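Local coordinates for protein ATP synthase subunit s, mitochondrial (Bos taurus, PDB 3E4G) that regulates the mitochondrial membrane ATP synthase, being needed for its proton conduction and blocking a proton leak so that energy-driven ATP synthesis proceeds, at residues I66-S71 with C93-I98; E118-S123 with Y143-D148; A8-V13 with D70-S75. The protein carries 1 engineered substitution. One frame throughout, in Å; residues are numbered along the deposited sequence.

Interaction 1: I66-S71 with C93-I98; sequences IDATDS and CKCHYI. With MG (magnesium ion), chain B.
One face of the H96 ring carries K94 O, 3.7 Å above the ring plane and displaced toward the rim, while water 1 sits in plane at the edge and links NE2 to D70 OD1. The Y97 ring meets its neighbours edge-on: water 5 is in its plane, and S71 O lies near that plane, 4.4 Å from Y97 CD2. The backbones pair in parallel at T69 and C93. C93 N donates to A68 O at 2.8 Å (169° at the hydrogen), and D70 N to C93 O at 2.9 Å, nearly along the C=O axis. D70 and K94 run side by side; their salt bridge is long, 3.9 Å from OD2 to NZ, but water 3 joins the same two atoms. T69 sets CG2 anti to its backbone N and OG1 beside that N, so OG1 reaches the syn lone pair of D67 OD1 at 2.7 Å and lies 3.5 Å from C93 CB. An alanine here removes the hydroxyl and CG2, and would probably let the D67 carboxylate turn more freely and loosen the packing on C93 and K94. The backbone T69 O binds magnesium at 2.3 Å, joined by waters 4, 7 and 8 and by G35 O. The arrangement belongs to adjoining leucine-rich repeats, with the metal site at the end of a parallel strand.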
# COMPACT_ATOMS: atom_id res chain seq x y z
N ILE A 66 -2.70 6.50 -1.09
CA ILE A 66 -3.31 5.61 -0.12
C ILE A 66 -2.71 5.90 1.23
O ILE A 66 -1.48 6.00 1.35
CB ILE A 66 -3.09 4.13 -0.50
CG1 ILE A 66 -3.78 3.84 -1.85
CG2 ILE A 66 -3.57 3.19 0.62
CD1 ILE A 66 -3.36 2.50 -2.47
N ASP A 67 -3.56 6.02 2.27
CA ASP A 67 -3.09 6.21 3.63
C ASP A 67 -3.79 5.18 4.49
O ASP A 67 -4.98 5.36 4.82
CB ASP A 67 -3.36 7.63 4.13
CG ASP A 67 -2.92 7.86 5.53
OD1 ASP A 67 -2.50 6.88 6.20
OD2 ASP A 67 -2.96 9.06 5.93
N ALA A 68 -3.12 4.06 4.75
CA ALA A 68 -3.66 2.98 5.56
C ALA A 68 -3.06 3.09 6.93
O ALA A 68 -1.93 2.61 7.17
CB ALA A 68 -3.34 1.63 4.89
N THR A 69 -3.78 3.74 7.84
CA THR A 69 -3.35 3.90 9.24
C THR A 69 -4.34 3.16 10.10
O THR A 69 -5.55 3.36 9.98
CB THR A 69 -3.27 5.41 9.60
OG1 THR A 69 -2.23 6.01 8.79
CG2 THR A 69 -2.90 5.61 11.08
N ASP A 70 -3.84 2.32 11.01
CA ASP A 70 -4.72 1.56 11.91
C ASP A 70 -5.74 0.79 11.06
O ASP A 70 -6.94 0.79 11.32
CB ASP A 70 -5.40 2.47 12.92
CG ASP A 70 -4.45 2.91 14.02
OD1 ASP A 70 -3.87 1.98 14.64
OD2 ASP A 70 -4.34 4.09 14.35
N SER A 71 -5.23 0.07 10.06
CA SER A 71 -6.04 -0.63 9.06
C SER A 71 -5.83 -2.14 9.19
O SER A 71 -4.75 -2.60 9.58
CB SER A 71 -5.62 -0.15 7.69
OG SER A 71 -6.19 -0.88 6.63
N CYS A 93 0.76 2.60 8.09
CA CYS A 93 1.10 3.05 9.44
C CYS A 93 0.24 2.28 10.42
O CYS A 93 -0.99 2.29 10.32
CB CYS A 93 0.84 4.58 9.55
SG CYS A 93 1.14 5.25 11.18
N LYS A 94 0.88 1.60 11.38
CA LYS A 94 0.12 0.86 12.41
C LYS A 94 -0.87 -0.09 11.70
O LYS A 94 -2.04 -0.23 12.05
CB LYS A 94 -0.62 1.81 13.35
CG LYS A 94 0.32 2.63 14.19
CD LYS A 94 -0.37 3.66 15.15
CE LYS A 94 -0.89 4.86 14.42
NZ LYS A 94 -1.17 6.03 15.40
N CYS A 95 -0.32 -0.80 10.68
CA CYS A 95 -1.05 -1.89 9.97
C CYS A 95 -0.53 -3.17 10.58
O CYS A 95 0.51 -3.71 10.19
CB CYS A 95 -0.86 -1.84 8.48
SG CYS A 95 -1.63 -0.41 7.70
N HIS A 96 -1.21 -3.65 11.63
CA HIS A 96 -0.67 -4.73 12.46
C HIS A 96 -0.65 -6.06 11.78
O HIS A 96 0.04 -6.98 12.26
CB HIS A 96 -1.35 -4.72 13.79
CG HIS A 96 -1.18 -3.39 14.53
ND1 HIS A 96 0.02 -2.77 14.72
CD2 HIS A 96 -2.14 -2.54 14.97
CE1 HIS A 96 -0.20 -1.62 15.34
NE2 HIS A 96 -1.51 -1.47 15.53
N TYR A 97 -1.37 -6.24 10.68
CA TYR A 97 -1.44 -7.52 9.99
C TYR A 97 -0.50 -7.59 8.82
O TYR A 97 -0.35 -8.70 8.27
CB TYR A 97 -2.85 -7.81 9.55
CG TYR A 97 -3.84 -7.85 10.65
CD1 TYR A 97 -4.10 -8.99 11.28
CD2 TYR A 97 -4.65 -6.78 10.92
CE1 TYR A 97 -5.04 -9.04 12.33
CE2 TYR A 97 -5.58 -6.76 11.92
CZ TYR A 97 -5.74 -7.86 12.63
OH TYR A 97 -6.69 -7.97 13.64
N ILE A 98 0.07 -6.49 8.37
CA ILE A 98 1.04 -6.44 7.22
C ILE A 98 2.23 -7.32 7.58
O ILE A 98 2.69 -7.29 8.75
CB ILE A 98 1.40 -4.94 6.86
CG1 ILE A 98 0.18 -4.24 6.33
CG2 ILE A 98 2.68 -4.83 5.94
CD1 ILE A 98 0.24 -2.99 5.51
MG MG B . -7.44 4.51 9.31
O HOH W 1 -2.46 1.06 16.77
O HOH W 2 -4.61 -0.72 14.28
O HOH W 3 -3.41 5.08 16.61
O HOH W 4 -8.45 3.23 11.22
O HOH W 5 -2.84 -4.51 8.79
O HOH W 6 -3.89 -2.65 12.27
O HOH W 7 -6.79 6.30 10.73
O HOH W 8 -9.63 5.46 8.97

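Interaction 2: E118-S123 with Y143-D148; sequences EMEIIS and YLFLSD
Backbone pairing is the tight part: the axes of strands 118-122 and 143-147 approach to 4.8 Å and differ in direction by 2°. Five N-H groups cross between the two segments, the last from S123 just past its strand; I121 N meets F145 O at 2.8 Å, nearly along the C=O axis. M119 and I121 point to the same buried face as L144 and L146; L144 CD1 closes on M119 O at 3.5 Å, and L146 CD2 meets I121 CB at 4.0 Å. Strand 118-122, helix 129-134 and strand 143-147 follow one another as a beta-alpha-beta unit within LRR 4, and I132 of the helix packs on I121 and L146. The other face is partly open to solvent, though its side chains pack no less closely. Y143 turns its ring edge to E118 CG, 3.7 Å from CD2, and E118 OE1 hydrogen-bonds to a bound Tris molecule, probably from the crystallisation liquor. F145 receives E120 OE2 at its edge, while I122 CD1 crosses obliquely to F145 CE2 at 3.7 Å. S123 OG donates to the anti lone pair of D148 OD2 at 2.7 Å. Water 9 spans S123 OG and S147 OG.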
# COMPACT_ATOMS: atom_id res chain seq x y z
N GLU A 118 6.41 7.34 -3.93
CA GLU A 118 6.63 7.62 -2.51
C GLU A 118 6.00 6.49 -1.68
O GLU A 118 4.84 6.14 -1.90
CB GLU A 118 5.93 8.94 -2.14
CG GLU A 118 5.68 9.23 -0.67
CD GLU A 118 4.98 10.51 -0.39
OE1 GLU A 118 5.46 11.54 -0.96
OE2 GLU A 118 3.99 10.45 0.36
N MET A 119 6.76 6.00 -0.70
CA MET A 119 6.15 5.06 0.25
C MET A 119 6.67 5.33 1.63
O MET A 119 7.79 5.78 1.84
CB MET A 119 6.44 3.63 -0.20
CG MET A 119 5.73 2.61 0.54
SD MET A 119 5.88 1.02 -0.32
CE MET A 119 4.71 0.13 0.67
N GLU A 120 5.78 5.05 2.57
CA GLU A 120 6.05 5.29 4.00
C GLU A 120 5.57 4.03 4.76
O GLU A 120 4.43 3.61 4.52
CB GLU A 120 5.29 6.49 4.51
CG GLU A 120 5.59 7.78 3.67
CD GLU A 120 4.74 8.90 4.18
OE1 GLU A 120 3.52 8.90 4.01
OE2 GLU A 120 5.25 9.74 4.98
N ILE A 121 6.41 3.50 5.61
CA ILE A 121 6.06 2.29 6.41
C ILE A 121 6.45 2.59 7.83
O ILE A 121 7.65 2.77 8.12
CB ILE A 121 6.75 1.03 5.86
CG1 ILE A 121 6.48 0.84 4.36
CG2 ILE A 121 6.25 -0.19 6.65
CD1 ILE A 121 7.26 -0.30 3.74
N ILE A 122 5.45 2.67 8.69
CA ILE A 122 5.61 3.23 10.06
C ILE A 122 4.92 2.29 11.02
O ILE A 122 3.71 2.04 10.90
CB ILE A 122 4.96 4.62 10.14
CG1 ILE A 122 5.57 5.58 9.08
CG2 ILE A 122 5.15 5.18 11.58
CD1 ILE A 122 4.68 6.70 8.72
N SER A 123 5.65 1.82 12.04
CA SER A 123 4.98 1.09 13.15
C SER A 123 4.16 -0.08 12.64
O SER A 123 3.06 -0.34 13.12
CB SER A 123 4.14 2.04 13.99
OG SER A 123 4.91 3.10 14.56
N TYR A 143 11.00 8.67 -2.75
CA TYR A 143 10.97 8.90 -1.29
C TYR A 143 10.55 7.61 -0.61
O TYR A 143 9.51 7.03 -1.00
CB TYR A 143 9.94 10.04 -0.97
CG TYR A 143 9.86 10.39 0.48
CD1 TYR A 143 10.87 11.06 1.10
CD2 TYR A 143 8.75 10.03 1.22
CE1 TYR A 143 10.75 11.42 2.44
CE2 TYR A 143 8.62 10.44 2.56
CZ TYR A 143 9.63 11.12 3.15
OH TYR A 143 9.50 11.57 4.47
N LEU A 144 11.30 7.22 0.40
CA LEU A 144 10.95 6.03 1.23
C LEU A 144 11.24 6.44 2.66
O LEU A 144 12.39 6.74 2.99
CB LEU A 144 11.77 4.80 0.85
CG LEU A 144 11.48 3.52 1.63
CD1 LEU A 144 10.05 3.10 1.53
CD2 LEU A 144 12.41 2.37 1.17
N PHE A 145 10.22 6.38 3.48
CA PHE A 145 10.32 6.73 4.91
C PHE A 145 9.97 5.47 5.70
O PHE A 145 8.87 4.91 5.54
CB PHE A 145 9.32 7.84 5.23
CG PHE A 145 9.16 8.20 6.68
CD1 PHE A 145 10.23 8.21 7.55
CD2 PHE A 145 7.90 8.50 7.16
CE1 PHE A 145 10.02 8.58 8.90
CE2 PHE A 145 7.69 8.87 8.49
CZ PHE A 145 8.78 8.90 9.34
N LEU A 146 10.90 5.04 6.54
CA LEU A 146 10.74 3.85 7.41
C LEU A 146 10.86 4.30 8.85
O LEU A 146 11.85 4.97 9.19
CB LEU A 146 11.83 2.82 7.11
CG LEU A 146 11.93 2.40 5.64
CD1 LEU A 146 13.05 1.32 5.46
CD2 LEU A 146 10.62 1.87 5.12
N SER A 147 9.92 3.92 9.70
CA SER A 147 9.93 4.38 11.07
C SER A 147 9.38 3.29 12.00
O SER A 147 8.33 2.69 11.71
CB SER A 147 9.03 5.58 11.20
OG SER A 147 8.89 5.95 12.56
N ASP A 148 10.05 3.07 13.14
CA ASP A 148 9.50 2.21 14.20
C ASP A 148 9.14 0.83 13.60
O ASP A 148 8.03 0.34 13.74
CB ASP A 148 8.32 2.84 14.89
CG ASP A 148 7.79 2.00 16.07
OD1 ASP A 148 8.64 1.35 16.73
OD2 ASP A 148 6.60 2.05 16.32
O HOH W 9 6.64 5.73 14.46

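Interaction 3: A8-V13 with D70-S75; sequences AVFNKV and DSCIMS
N11 holds CG anti to its own carbonyl carbon, and this rotation swings its amide from the end of helix 2-11 across to the backbone of C72, I73 and M74. F10 has a chi1 of -92°, away from the staggered positions, and C72 places SG between its backbone N and carbonyl carbon (chi1 68°), so that ring and sulfur come together. The contact thereby joins the last turn of an N-terminal-domain helix to the segment that follows strand 63-69 in LRR 2, a packing of the N-terminal domain on a loop of the leucine-rich repeat domain.

N11 carries most of it. Its side chain is buried, with CG 3.6 Å from M74 N and CB 4.0 Å from M74 O, and it crosses the M74 side chain at about a right angle. M74 puts its CG in the crowded position between backbone N and carbonyl carbon, and its chain bends at chi3, leading the thioether away from the helix. I73 adopts the same crowded first torsion, and its side chain likewise turns from the helix to pack on C34 and F78.

Helical geometry ends at N11. K12 is the first residue to leave it, although K12 N still makes a weak 2.8 Å bond to A8 O. The carbonyl of F10 accepts a hydrogen bond from R33, so this end of the helix is also tied to its own domain. On the other side, C72 has a backbone hydrogen bond with C34, and S71 OG is bonded to C34 O.

A Cys sulfur-aromatic contact adds to this: C72 SG is 5.3 Å from the centroid of the F10 ring and 53° off its normal, an oblique approach in which the nearest ring atom is F10 CD1, 4.4 Å from that SG.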
# COMPACT_ATOMS: atom_id res chain seq x y z
N ALA A 8 -10.35 -11.98 6.89
CA ALA A 8 -10.16 -12.50 5.58
C ALA A 8 -11.23 -11.99 4.62
O ALA A 8 -10.89 -11.59 3.49
CB ALA A 8 -10.13 -14.05 5.58
N VAL A 9 -12.49 -12.00 4.99
CA VAL A 9 -13.53 -11.57 4.08
C VAL A 9 -13.48 -10.04 3.87
O VAL A 9 -13.92 -9.57 2.82
CB VAL A 9 -14.91 -12.07 4.51
CG1 VAL A 9 -15.52 -11.31 5.62
CG2 VAL A 9 -15.75 -12.39 3.37
N PHE A 10 -13.00 -9.29 4.85
CA PHE A 10 -12.77 -7.85 4.60
C PHE A 10 -11.76 -7.65 3.48
O PHE A 10 -11.81 -6.64 2.74
CB PHE A 10 -12.34 -7.13 5.88
CG PHE A 10 -13.51 -6.55 6.64
CD1 PHE A 10 -13.62 -5.18 6.85
CD2 PHE A 10 -14.55 -7.38 7.15
CE1 PHE A 10 -14.67 -4.59 7.50
CE2 PHE A 10 -15.61 -6.81 7.82
CZ PHE A 10 -15.69 -5.43 8.04
N ASN A 11 -10.79 -8.52 3.41
CA ASN A 11 -9.68 -8.41 2.43
C ASN A 11 -9.97 -9.08 1.11
O ASN A 11 -9.38 -8.67 0.09
CB ASN A 11 -8.38 -8.94 3.05
CG ASN A 11 -7.76 -7.90 3.94
OD1 ASN A 11 -7.87 -7.99 5.22
ND2 ASN A 11 -7.12 -6.93 3.38
N LYS A 12 -10.80 -10.11 1.06
CA LYS A 12 -10.91 -10.93 -0.14
C LYS A 12 -11.42 -10.13 -1.33
O LYS A 12 -12.39 -9.36 -1.21
CB LYS A 12 -11.86 -12.12 0.15
CG LYS A 12 -12.03 -13.05 -1.04
CD LYS A 12 -12.87 -14.29 -0.68
CE LYS A 12 -13.18 -15.17 -1.80
NZ LYS A 12 -12.01 -15.73 -2.36
N VAL A 13 -10.80 -10.32 -2.48
CA VAL A 13 -11.22 -9.67 -3.71
C VAL A 13 -12.49 -10.27 -4.22
O VAL A 13 -12.68 -11.50 -4.28
CB VAL A 13 -10.11 -9.78 -4.79
CG1 VAL A 13 -10.61 -9.22 -6.14
CG2 VAL A 13 -8.90 -9.04 -4.40
N ASP A 70 -3.84 2.32 11.01
CA ASP A 70 -4.72 1.56 11.91
C ASP A 70 -5.74 0.79 11.06
O ASP A 70 -6.94 0.79 11.32
CB ASP A 70 -5.40 2.47 12.92
CG ASP A 70 -4.45 2.91 14.02
OD1 ASP A 70 -3.87 1.98 14.64
OD2 ASP A 70 -4.34 4.09 14.35
N SER A 71 -5.23 0.07 10.06
CA SER A 71 -6.04 -0.63 9.06
C SER A 71 -5.83 -2.14 9.19
O SER A 71 -4.75 -2.60 9.58
CB SER A 71 -5.62 -0.15 7.69
OG SER A 71 -6.19 -0.88 6.63
N CYS A 72 -6.84 -2.90 8.76
CA CYS A 72 -6.75 -4.39 8.77
C CYS A 72 -6.39 -4.97 7.46
O CYS A 72 -6.53 -6.21 7.28
CB CYS A 72 -8.09 -4.99 9.33
SG CYS A 72 -9.50 -4.74 8.24
N ILE A 73 -5.85 -4.20 6.52
CA ILE A 73 -5.43 -4.77 5.24
C ILE A 73 -4.32 -5.79 5.48
O ILE A 73 -3.45 -5.68 6.34
CB ILE A 73 -5.00 -3.69 4.25
CG1 ILE A 73 -3.82 -2.84 4.78
CG2 ILE A 73 -6.19 -2.86 3.82
CD1 ILE A 73 -3.42 -1.74 3.74
N MET A 74 -4.35 -6.83 4.61
CA MET A 74 -3.31 -7.90 4.67
C MET A 74 -3.30 -8.68 3.42
O MET A 74 -4.34 -8.90 2.82
CB MET A 74 -3.36 -8.66 5.84
CG MET A 74 -4.48 -9.34 5.85
SD MET A 74 -4.59 -10.37 7.42
CE MET A 74 -2.97 -11.02 7.61
N SER A 75 -2.17 -9.25 3.11
CA SER A 75 -1.95 -10.31 2.16
C SER A 75 -2.77 -10.21 0.91
O SER A 75 -2.52 -9.33 0.03
CB SER A 75 -2.02 -11.70 2.89
OG SER A 75 -3.36 -11.98 3.31

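In the fold
Interactions 1 and 2 reach the same sheet, their centres 11 Å apart, and K94 N probably donates to I122 O at 2.9 Å, while C93 SG packs on I122 CB at 4.0 Å. Interaction 3 shares D70 and S71 with interaction 1 and leads outward to the N-terminal domain; A68 CB and I73 CD1 meet at 3.6 Å. Interactions 2 and 3 do not touch, their centres being 20 Å apart. D70, K94, S123 and D148 all have left-handed backbone angles directly after their strands, so the chain turns alike in both pairings. Interaction 1 binds the metal. The side chain of I73 in interaction 3 is about 9 Å from the bound magnesium ion. The side chain of I122 in interaction 2 is about 12 Å from the bound magnesium ion.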